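Local coordinates for thiamine-biosynthesis protein ThiS (PDB 3CWI), which probably acts as a small ubiquitin-like sulfur carrier, delivering sulfur for assembly of the thiazole ring in thiamine biosynthesis, at residues Tyr34-Asn40 / Asp58-Tyr64; Ser17-Leu23 / Phe49-Lys55. One frame throughout, in Å; residues are numbered along the deposited sequence.

Interaction 1. Residues Tyr34-Asn40 / Asp58-Tyr64; sequences YVTVELN and DAVEFLY
Extended strands 36-39 and 59-63 run antiparallel, their axes inclined at 162° and 4.7 Å apart at closest approach. Thr36-Leu63 and Glu38-Glu61 are hydrogen-bonded pairs: Thr36 N to Leu63 O 2.7 Å, Leu63 N to Thr36 O 2.9 Å, Glu38 N to Glu61 O 2.9 Å, Glu61 N to Glu38 O 2.8 Å. Val37-Phe62 and Leu39-Val60 are non-hydrogen-bonded. At Asn40 the chain leaves the extended conformation (phi/psi 52/43); Asn40 N donates to Ala59 O (2.8 Å), while the m rotamer lets Asn40 OD1 accept from Ala59 N (2.9 Å), continuing the ladder.

Side chains alternate. Val37, Leu39, Val60 and Phe62 share the apolar face: chi1 t with chi2 p brings Leu39 CD1 to 3.6 Å from Val60 CG1, and Val37 CG2 meets the Phe62 ring edge, 3.9 Å from its CD1. Thr36, Glu38, Glu61 and Leu63 line the other face; both glutamates take chi1 m with chi2 t, bringing Glu38 OE1 to 3.1 Å from Glu61 OE1, like charges close together. Tyr64 (chi1 m, chi2 85°) offers its ring face to CG2 of Val35 (p), 3.7 Å from the centroid, a CH-pi contact.

This is one antiparallel pairing of the mixed beta-grasp sheet. Strand 59-63 runs parallel to strand 2-5 on its other side, strand 42-43 flanks strand 36-39, and Leu24 of helix 20-26 packs on Val37 and Phe62.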
ATOM      1  N   TYR A  34      -3.252  -0.614 -12.300  1.00 49.68           N
ATOM      2  CA  TYR A  34      -2.080  -1.398 -12.635  1.00 51.13           C
ATOM      3  C   TYR A  34      -0.822  -0.935 -11.897  1.00 50.67           C
ATOM      4  O   TYR A  34       0.150  -0.470 -12.499  1.00 57.49           O
ATOM      5  CB  TYR A  34      -1.872  -1.409 -14.155  1.00 59.80           C
ATOM      6  CG  TYR A  34      -2.708  -2.467 -14.864  1.00 66.68           C
ATOM      7  CD1 TYR A  34      -4.099  -2.498 -14.724  1.00 66.32           C
ATOM      8  CD2 TYR A  34      -2.102  -3.464 -15.636  1.00 70.34           C
ATOM      9  CE1 TYR A  34      -4.869  -3.500 -15.331  1.00 70.10           C
ATOM     10  CE2 TYR A  34      -2.863  -4.471 -16.252  1.00 72.07           C
ATOM     11  CZ  TYR A  34      -4.240  -4.485 -16.093  1.00 72.37           C
ATOM     12  OH  TYR A  34      -4.994  -5.478 -16.686  1.00 66.65           O
ATOM     13  N   VAL A  35      -0.873  -1.052 -10.573  1.00 37.50           N
ATOM     14  CA  VAL A  35       0.242  -0.707  -9.696  1.00 31.05           C
ATOM     15  C   VAL A  35       0.468  -1.953  -8.847  1.00 23.68           C
ATOM     16  O   VAL A  35      -0.473  -2.699  -8.583  1.00 27.35           O
ATOM     17  CB  VAL A  35      -0.097   0.495  -8.768  1.00 32.85           C
ATOM     18  CG1 VAL A  35      -1.294   0.170  -7.887  1.00 30.87           C
ATOM     19  CG2 VAL A  35       1.110   0.847  -7.906  1.00 25.71           C
ATOM     20  N   THR A  36       1.709  -2.201  -8.444  1.00 23.64           N
ATOM     21  CA  THR A  36       2.013  -3.362  -7.617  1.00 26.20           C
ATOM     22  C   THR A  36       2.267  -2.886  -6.196  1.00 25.02           C
ATOM     23  O   THR A  36       3.001  -1.916  -5.977  1.00 20.81           O
ATOM     24  CB  THR A  36       3.279  -4.106  -8.105  1.00 27.72           C
ATOM     25  OG1 THR A  36       3.050  -4.646  -9.413  1.00 30.36           O
ATOM     26  CG2 THR A  36       3.640  -5.231  -7.143  1.00 21.51           C
ATOM     27  N   VAL A  37       1.670  -3.566  -5.225  1.00 18.96           N
ATOM     28  CA  VAL A  37       1.849  -3.172  -3.835  1.00 21.77           C
ATOM     29  C   VAL A  37       2.657  -4.172  -3.027  1.00 19.00           C
ATOM     30  O   VAL A  37       2.386  -5.367  -3.060  1.00 17.31           O
ATOM     31  CB  VAL A  37       0.490  -2.974  -3.130  1.00 21.57           C
ATOM     32  CG1 VAL A  37       0.716  -2.528  -1.684  1.00 21.36           C
ATOM     33  CG2 VAL A  37      -0.342  -1.937  -3.880  1.00 20.30           C
ATOM     34  N   GLU A  38       3.657  -3.671  -2.308  1.00 19.48           N
ATOM     35  CA  GLU A  38       4.482  -4.515  -1.452  1.00 15.28           C
ATOM     36  C   GLU A  38       4.242  -4.105  -0.009  1.00 20.16           C
ATOM     37  O   GLU A  38       4.213  -2.917   0.310  1.00 17.35           O
ATOM     38  CB  GLU A  38       5.971  -4.372  -1.786  1.00 22.34           C
ATOM     39  CG  GLU A  38       6.456  -5.307  -2.885  1.00 48.05           C
ATOM     40  CD  GLU A  38       7.970  -5.312  -3.032  1.00 53.76           C
ATOM     41  OE1 GLU A  38       8.668  -5.581  -2.026  1.00 50.93           O
ATOM     42  OE2 GLU A  38       8.460  -5.054  -4.153  1.00 59.07           O
ATOM     43  N   LEU A  39       4.043  -5.099   0.852  1.00 18.07           N
ATOM     44  CA  LEU A  39       3.809  -4.859   2.270  1.00 23.40           C
ATOM     45  C   LEU A  39       4.852  -5.657   3.037  1.00 23.41           C
ATOM     46  O   LEU A  39       4.906  -6.884   2.941  1.00 20.08           O
ATOM     47  CB  LEU A  39       2.398  -5.311   2.666  1.00 20.23           C
ATOM     48  CG  LEU A  39       2.061  -5.237   4.155  1.00 22.51           C
ATOM     49  CD1 LEU A  39       2.295  -3.810   4.677  1.00 20.57           C
ATOM     50  CD2 LEU A  39       0.613  -5.646   4.364  1.00 20.87           C
ATOM     51  N   ASN A  40       5.686  -4.944   3.786  1.00 20.41           N
ATOM     52  CA  ASN A  40       6.758  -5.551   4.569  1.00 22.58           C
ATOM     53  C   ASN A  40       7.639  -6.483   3.728  1.00 24.27           C
ATOM     54  O   ASN A  40       8.007  -7.580   4.159  1.00 27.16           O
ATOM     55  CB  ASN A  40       6.180  -6.287   5.789  1.00 23.11           C
ATOM     56  CG  ASN A  40       5.491  -5.334   6.764  1.00 25.27           C
ATOM     57  OD1 ASN A  40       5.843  -4.154   6.840  1.00 15.56           O
ATOM     58  ND2 ASN A  40       4.529  -5.846   7.528  1.00 21.93           N
ATOM     59  N   ASP A  58       4.118  -0.661   9.790  1.00 19.19           N
ATOM     60  CA  ASP A  58       4.274  -1.447   8.564  1.00 19.06           C
ATOM     61  C   ASP A  58       4.938  -0.623   7.453  1.00 19.04           C
ATOM     62  O   ASP A  58       4.895   0.607   7.475  1.00 17.86           O
ATOM     63  CB  ASP A  58       2.915  -1.964   8.077  1.00 12.23           C
ATOM     64  CG  ASP A  58       2.411  -3.155   8.879  1.00 27.04           C
ATOM     65  OD1 ASP A  58       3.218  -3.781   9.604  1.00 20.56           O
ATOM     66  OD2 ASP A  58       1.202  -3.489   8.768  1.00 22.61           O
ATOM     67  N   ALA A  59       5.552  -1.309   6.491  1.00 13.91           N
ATOM     68  CA  ALA A  59       6.226  -0.645   5.374  1.00 14.86           C
ATOM     69  C   ALA A  59       5.542  -1.014   4.064  1.00 16.27           C
ATOM     70  O   ALA A  59       5.515  -2.179   3.678  1.00 17.21           O
ATOM     71  CB  ALA A  59       7.685  -1.060   5.322  1.00 19.15           C
ATOM     72  N   VAL A  60       4.989  -0.023   3.382  1.00 13.33           N
ATOM     73  CA  VAL A  60       4.319  -0.279   2.123  1.00 15.58           C
ATOM     74  C   VAL A  60       5.069   0.373   0.975  1.00 18.65           C
ATOM     75  O   VAL A  60       5.642   1.459   1.120  1.00 16.30           O
ATOM     76  CB  VAL A  60       2.860   0.230   2.164  1.00 18.37           C
ATOM     77  CG1 VAL A  60       2.111  -0.464   3.291  1.00 21.97           C
ATOM     78  CG2 VAL A  60       2.831   1.737   2.380  1.00 27.41           C
ATOM     79  N   GLU A  61       5.078  -0.301  -0.167  1.00 18.36           N
ATOM     80  CA  GLU A  61       5.763   0.222  -1.347  1.00 21.77           C
ATOM     81  C   GLU A  61       4.847   0.139  -2.562  1.00 20.67           C
ATOM     82  O   GLU A  61       4.136  -0.844  -2.753  1.00 16.74           O
ATOM     83  CB  GLU A  61       7.022  -0.594  -1.619  1.00 22.06           C
ATOM     84  CG  GLU A  61       8.015  -0.629  -0.481  1.00 34.74           C
ATOM     85  CD  GLU A  61       9.088  -1.677  -0.707  1.00 43.85           C
ATOM     86  OE1 GLU A  61       8.780  -2.885  -0.591  1.00 55.98           O
ATOM     87  OE2 GLU A  61      10.232  -1.297  -1.013  1.00 48.20           O
ATOM     88  N   PHE A  62       4.871   1.184  -3.374  1.00 17.32           N
ATOM     89  CA  PHE A  62       4.066   1.226  -4.579  1.00 22.80           C
ATOM     90  C   PHE A  62       5.013   1.197  -5.769  1.00 21.95           C
ATOM     91  O   PHE A  62       5.833   2.098  -5.942  1.00 24.36           O
ATOM     92  CB  PHE A  62       3.203   2.488  -4.594  1.00 17.51           C
ATOM     93  CG  PHE A  62       2.247   2.570  -3.439  1.00 23.43           C
ATOM     94  CD1 PHE A  62       1.300   1.577  -3.237  1.00 18.91           C
ATOM     95  CD2 PHE A  62       2.312   3.623  -2.535  1.00 25.84           C
ATOM     96  CE1 PHE A  62       0.435   1.624  -2.149  1.00 20.41           C
ATOM     97  CE2 PHE A  62       1.449   3.680  -1.441  1.00 18.12           C
ATOM     98  CZ  PHE A  62       0.517   2.683  -1.253  1.00 20.83           C
ATOM     99  N   LEU A  63       4.910   0.142  -6.570  1.00 20.82           N
ATOM    100  CA  LEU A  63       5.780  -0.019  -7.729  1.00 19.24           C
ATOM    101  C   LEU A  63       4.975  -0.193  -9.019  1.00 20.61           C
ATOM    102  O   LEU A  63       3.855  -0.712  -9.003  1.00 18.16           O
ATOM    103  CB  LEU A  63       6.692  -1.236  -7.531  1.00 23.91           C
ATOM    104  CG  LEU A  63       7.328  -1.475  -6.151  1.00 27.16           C
ATOM    105  CD1 LEU A  63       8.162  -2.745  -6.205  1.00 36.46           C
ATOM    106  CD2 LEU A  63       8.179  -0.290  -5.739  1.00 38.65           C
ATOM    107  N   TYR A  64       5.555   0.245 -10.135  1.00 17.43           N
ATOM    108  CA  TYR A  64       4.894   0.129 -11.430  1.00 21.26           C
ATOM    109  C   TYR A  64       5.808  -0.577 -12.418  1.00 22.24           C
ATOM    110  O   TYR A  64       6.897  -0.093 -12.716  1.00 20.64           O
ATOM    111  CB  TYR A  64       4.540   1.506 -11.995  1.00 22.02           C
ATOM    112  CG  TYR A  64       3.645   2.341 -11.114  1.00 26.32           C
ATOM    113  CD1 TYR A  64       4.177   3.135 -10.095  1.00 35.31           C
ATOM    114  CD2 TYR A  64       2.266   2.351 -11.307  1.00 24.40           C
ATOM    115  CE1 TYR A  64       3.350   3.925  -9.293  1.00 32.27           C
ATOM    116  CE2 TYR A  64       1.436   3.131 -10.517  1.00 29.32           C
ATOM    117  CZ  TYR A  64       1.984   3.915  -9.512  1.00 35.75           C
ATOM    118  OH  TYR A  64       1.155   4.685  -8.732  1.00 33.97           O
TER

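Interaction 2. Residues Ser17-Leu23 / Phe49-Lys55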
ATOM      1  N   SER A  17      -5.702   1.297  11.728  1.00 23.45           N
ATOM      2  CA  SER A  17      -5.331   0.350  10.689  1.00 24.25           C
ATOM      3  C   SER A  17      -6.184   0.635   9.458  1.00 20.41           C
ATOM      4  O   SER A  17      -7.189   1.346   9.533  1.00 22.32           O
ATOM      5  CB  SER A  17      -5.575  -1.093  11.143  1.00 26.08           C
ATOM      6  OG  SER A  17      -6.958  -1.401  11.136  1.00 34.47           O
ATOM      7  N   LEU A  18      -5.775   0.076   8.326  1.00 21.34           N
ATOM      8  CA  LEU A  18      -6.483   0.245   7.066  1.00 18.46           C
ATOM      9  C   LEU A  18      -6.186  -0.929   6.164  1.00 21.29           C
ATOM     10  O   LEU A  18      -5.101  -1.510   6.238  1.00 23.31           O
ATOM     11  CB  LEU A  18      -6.027   1.521   6.356  1.00 21.39           C
ATOM     12  CG  LEU A  18      -6.625   2.839   6.837  1.00 22.35           C
ATOM     13  CD1 LEU A  18      -5.877   3.995   6.201  1.00 34.43           C
ATOM     14  CD2 LEU A  18      -8.105   2.888   6.487  1.00 37.15           C
ATOM     15  N   ASN A  19      -7.142  -1.295   5.316  1.00 17.62           N
ATOM     16  CA  ASN A  19      -6.894  -2.391   4.394  1.00 19.00           C
ATOM     17  C   ASN A  19      -6.244  -1.731   3.183  1.00 16.18           C
ATOM     18  O   ASN A  19      -6.287  -0.505   3.034  1.00 17.40           O
ATOM     19  CB  ASN A  19      -8.190  -3.123   4.009  1.00 20.94           C
ATOM     20  CG  ASN A  19      -9.230  -2.207   3.399  1.00 27.45           C
ATOM     21  OD1 ASN A  19      -9.019  -1.615   2.343  1.00 16.21           O
ATOM     22  ND2 ASN A  19     -10.377  -2.100   4.064  1.00 33.63           N
ATOM     23  N   VAL A  20      -5.625  -2.531   2.330  1.00 17.18           N
ATOM     24  CA  VAL A  20      -4.935  -1.996   1.171  1.00 22.32           C
ATOM     25  C   VAL A  20      -5.825  -1.194   0.240  1.00 19.58           C
ATOM     26  O   VAL A  20      -5.409  -0.157  -0.276  1.00 16.67           O
ATOM     27  CB  VAL A  20      -4.247  -3.123   0.391  1.00 19.03           C
ATOM     28  CG1 VAL A  20      -3.603  -2.574  -0.874  1.00 17.68           C
ATOM     29  CG2 VAL A  20      -3.207  -3.779   1.272  1.00 17.73           C
ATOM     30  N   THR A  21      -7.045  -1.675   0.027  1.00 17.05           N
ATOM     31  CA  THR A  21      -7.983  -0.975  -0.835  1.00 22.85           C
ATOM     32  C   THR A  21      -8.215   0.449  -0.348  1.00 20.26           C
ATOM     33  O   THR A  21      -8.181   1.400  -1.132  1.00 17.93           O
ATOM     34  CB  THR A  21      -9.320  -1.709  -0.892  1.00 21.96           C
ATOM     35  OG1 THR A  21      -9.098  -3.044  -1.358  1.00 23.66           O
ATOM     36  CG2 THR A  21     -10.273  -0.991  -1.836  1.00 29.23           C
ATOM     37  N   GLU A  22      -8.431   0.605   0.951  1.00 20.23           N
ATOM     38  CA  GLU A  22      -8.664   1.933   1.502  1.00 16.48           C
ATOM     39  C   GLU A  22      -7.406   2.794   1.380  1.00 19.72           C
ATOM     40  O   GLU A  22      -7.493   3.994   1.115  1.00 17.02           O
ATOM     41  CB  GLU A  22      -9.078   1.841   2.972  1.00 20.61           C
ATOM     42  CG  GLU A  22     -10.375   1.078   3.205  1.00 27.72           C
ATOM     43  CD  GLU A  22     -10.627   0.840   4.680  1.00 38.77           C
ATOM     44  OE1 GLU A  22      -9.703   0.338   5.361  1.00 31.90           O
ATOM     45  OE2 GLU A  22     -11.744   1.134   5.158  1.00 42.00           O
ATOM     46  N   LEU A  23      -6.241   2.172   1.560  1.00 15.24           N
ATOM     47  CA  LEU A  23      -4.961   2.879   1.481  1.00 14.64           C
ATOM     48  C   LEU A  23      -4.716   3.468   0.097  1.00 17.75           C
ATOM     49  O   LEU A  23      -4.337   4.632  -0.037  1.00 18.50           O
ATOM     50  CB  LEU A  23      -3.807   1.923   1.821  1.00 20.39           C
ATOM     51  CG  LEU A  23      -2.595   2.458   2.576  1.00 23.49           C
ATOM     52  CD1 LEU A  23      -1.448   1.487   2.392  1.00 20.30           C
ATOM     53  CD2 LEU A  23      -2.204   3.834   2.093  1.00 36.09           C
ATOM     54  N   PHE A  49      -6.570  -7.400  -1.483  1.00 23.73           N
ATOM     55  CA  PHE A  49      -6.449  -6.020  -1.036  1.00 25.13           C
ATOM     56  C   PHE A  49      -7.472  -5.647   0.038  1.00 24.45           C
ATOM     57  O   PHE A  49      -7.155  -4.893   0.957  1.00 20.50           O
ATOM     58  CB  PHE A  49      -6.572  -5.063  -2.227  1.00 26.20           C
ATOM     59  CG  PHE A  49      -5.303  -4.907  -3.026  1.00 25.49           C
ATOM     60  CD1 PHE A  49      -4.210  -5.738  -2.805  1.00 23.95           C
ATOM     61  CD2 PHE A  49      -5.207  -3.928  -4.010  1.00 23.19           C
ATOM     62  CE1 PHE A  49      -3.040  -5.602  -3.556  1.00 20.80           C
ATOM     63  CE2 PHE A  49      -4.041  -3.781  -4.768  1.00 25.15           C
ATOM     64  CZ  PHE A  49      -2.958  -4.622  -4.535  1.00 19.78           C
ATOM     65  N   ASP A  50      -8.691  -6.174  -0.056  1.00 22.77           N
ATOM     66  CA  ASP A  50      -9.701  -5.845   0.947  1.00 28.80           C
ATOM     67  C   ASP A  50      -9.429  -6.481   2.306  1.00 24.30           C
ATOM     68  O   ASP A  50      -9.825  -5.935   3.340  1.00 28.82           O
ATOM     69  CB  ASP A  50     -11.105  -6.263   0.493  1.00 31.15           C
ATOM     70  CG  ASP A  50     -11.595  -5.479  -0.705  1.00 39.15           C
ATOM     71  OD1 ASP A  50     -11.364  -4.250  -0.767  1.00 36.95           O
ATOM     72  OD2 ASP A  50     -12.232  -6.096  -1.589  1.00 38.24           O
ATOM     73  N   ALA A  51      -8.759  -7.630   2.306  1.00 15.60           N
ATOM     74  CA  ALA A  51      -8.469  -8.346   3.549  1.00 27.59           C
ATOM     75  C   ALA A  51      -7.118  -8.020   4.187  1.00 20.42           C
ATOM     76  O   ALA A  51      -6.961  -8.110   5.406  1.00 23.02           O
ATOM     77  CB  ALA A  51      -8.571  -9.849   3.310  1.00 27.36           C
ATOM     78  N   THR A  52      -6.154  -7.642   3.361  1.00 20.71           N
ATOM     79  CA  THR A  52      -4.823  -7.317   3.842  1.00 22.31           C
ATOM     80  C   THR A  52      -4.850  -5.992   4.591  1.00 21.37           C
ATOM     81  O   THR A  52      -5.332  -4.978   4.078  1.00 19.23           O
ATOM     82  CB  THR A  52      -3.834  -7.251   2.666  1.00 21.31           C
ATOM     83  OG1 THR A  52      -3.908  -8.475   1.925  1.00 22.10           O
ATOM     84  CG2 THR A  52      -2.412  -7.060   3.167  1.00 19.73           C
ATOM     85  N   THR A  53      -4.318  -5.997   5.806  1.00 16.25           N
ATOM     86  CA  THR A  53      -4.331  -4.795   6.621  1.00 23.06           C
ATOM     87  C   THR A  53      -2.952  -4.223   6.932  1.00 21.25           C
ATOM     88  O   THR A  53      -1.997  -4.957   7.186  1.00 19.71           O
ATOM     89  CB  THR A  53      -5.059  -5.067   7.947  1.00 30.39           C
ATOM     90  OG1 THR A  53      -6.249  -5.824   7.682  1.00 36.34           O
ATOM     91  CG2 THR A  53      -5.446  -3.759   8.611  1.00 34.63           C
ATOM     92  N   VAL A  54      -2.873  -2.899   6.908  1.00 19.99           N
ATOM     93  CA  VAL A  54      -1.644  -2.182   7.201  1.00 19.11           C
ATOM     94  C   VAL A  54      -1.801  -1.565   8.577  1.00 19.68           C
ATOM     95  O   VAL A  54      -2.776  -0.862   8.836  1.00 25.12           O
ATOM     96  CB  VAL A  54      -1.394  -1.069   6.165  1.00 27.27           C
ATOM     97  CG1 VAL A  54      -0.061  -0.394   6.446  1.00 28.60           C
ATOM     98  CG2 VAL A  54      -1.417  -1.656   4.757  1.00 23.74           C
ATOM     99  N   LYS A  55      -0.852  -1.838   9.468  1.00 21.08           N
ATOM    100  CA  LYS A  55      -0.923  -1.305  10.826  1.00 23.18           C
ATOM    101  C   LYS A  55       0.268  -0.410  11.148  1.00 27.77           C
ATOM    102  O   LYS A  55       1.185  -0.267  10.341  1.00 17.73           O
ATOM    103  CB  LYS A  55      -0.992  -2.465  11.825  1.00 25.46           C
ATOM    104  CG  LYS A  55      -2.131  -3.442  11.539  1.00 33.13           C
ATOM    105  CD  LYS A  55      -2.137  -4.610  12.518  1.00 41.39           C
ATOM    106  CE  LYS A  55      -3.262  -5.592  12.200  1.00 36.77           C
ATOM    107  NZ  LYS A  55      -3.293  -6.725  13.158  1.00 38.58           N
TER
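Where strand 17-19 passes into helix 20-26, its backbone is met by the returning segment Phe49-Lys55. The strand portions are antiparallel, with axes at 156° and 4.5 Å apart, and Leu18-Val54 is the hydrogen-bonded pair: Val54 N reaches Leu18 O at 2.7 Å and 178°, whereas Leu18 N to Val54 O is longer, 3.2 Å at 153°. Lys55 N donates to the Asp58 carboxylate.

Beyond the strand, the first turn of the helix finds partners for its amides. Val20 N donates to Thr52 O (3.0 Å), and Thr21 N makes a weak hydrogen bond to Phe49 O (3.4 Å). Asn19 is the N-cap: its OD1 accepts from Glu22 N at 2.7 Å, and OE1 of Glu22 in return accepts from Asn19 N at 3.0 Å and 173°. This reciprocal pair is a capping box; Leu23 N to Asn19 O (3.1 Å) begins the regular helical bonding. Between the two residues of the box, Thr21 OG1 donates to Asp50 OD1 at 2.6 Å, tying the helix to residues 49-51, which have helical phi/psi without the regular bonds. The Thr52 hydroxyl is hydrogen-bonded to the Ala48 carbonyl.

Apolar contacts back the polar network. Val20 CG1 sits 3.7 Å from the centroid of the Phe49 ring and 14° off its normal, a CH-pi contact over the face, and Leu23 CD1 touches Val54 CG2 at 3.9 Å.

Such a strand-to-helix entry fits the beta-grasp fold, in which a helix follows the N-terminal hairpin. Chemically, the amides of Val20, Thr21 (weakly) and Glu22 are met by two carbonyls and one capping side chain, so the helix start is held by directed polar bonds as well as by apolar packing.

Overall arrangement
Interaction 1 lies in the middle of the main sheet, its centre about 5 Å from the centre of the chain; interaction 2 is a separate two-stranded piece, its centre about 8 Å from the centre of the chain. Their centres are about 12 Å apart. Val35, Val37 and Val60 are buried in the first, Val20, Leu23, Phe49 and Val54 in the second, while Asn40 and Asp50 are exposed. They meet through methyl and ring carbons: Leu39 CD2 to Thr52 CG2 (3.5 Å), Val37 CG2 to Phe49 CZ (3.8 Å) and Val60 CG1 to Val54 CG1 (3.8 Å). Their segments alternate along the chain. Interaction 1 has a longer, more regular ladder; interaction 2 adds helix capping and a hydroxyl-carboxylate bond.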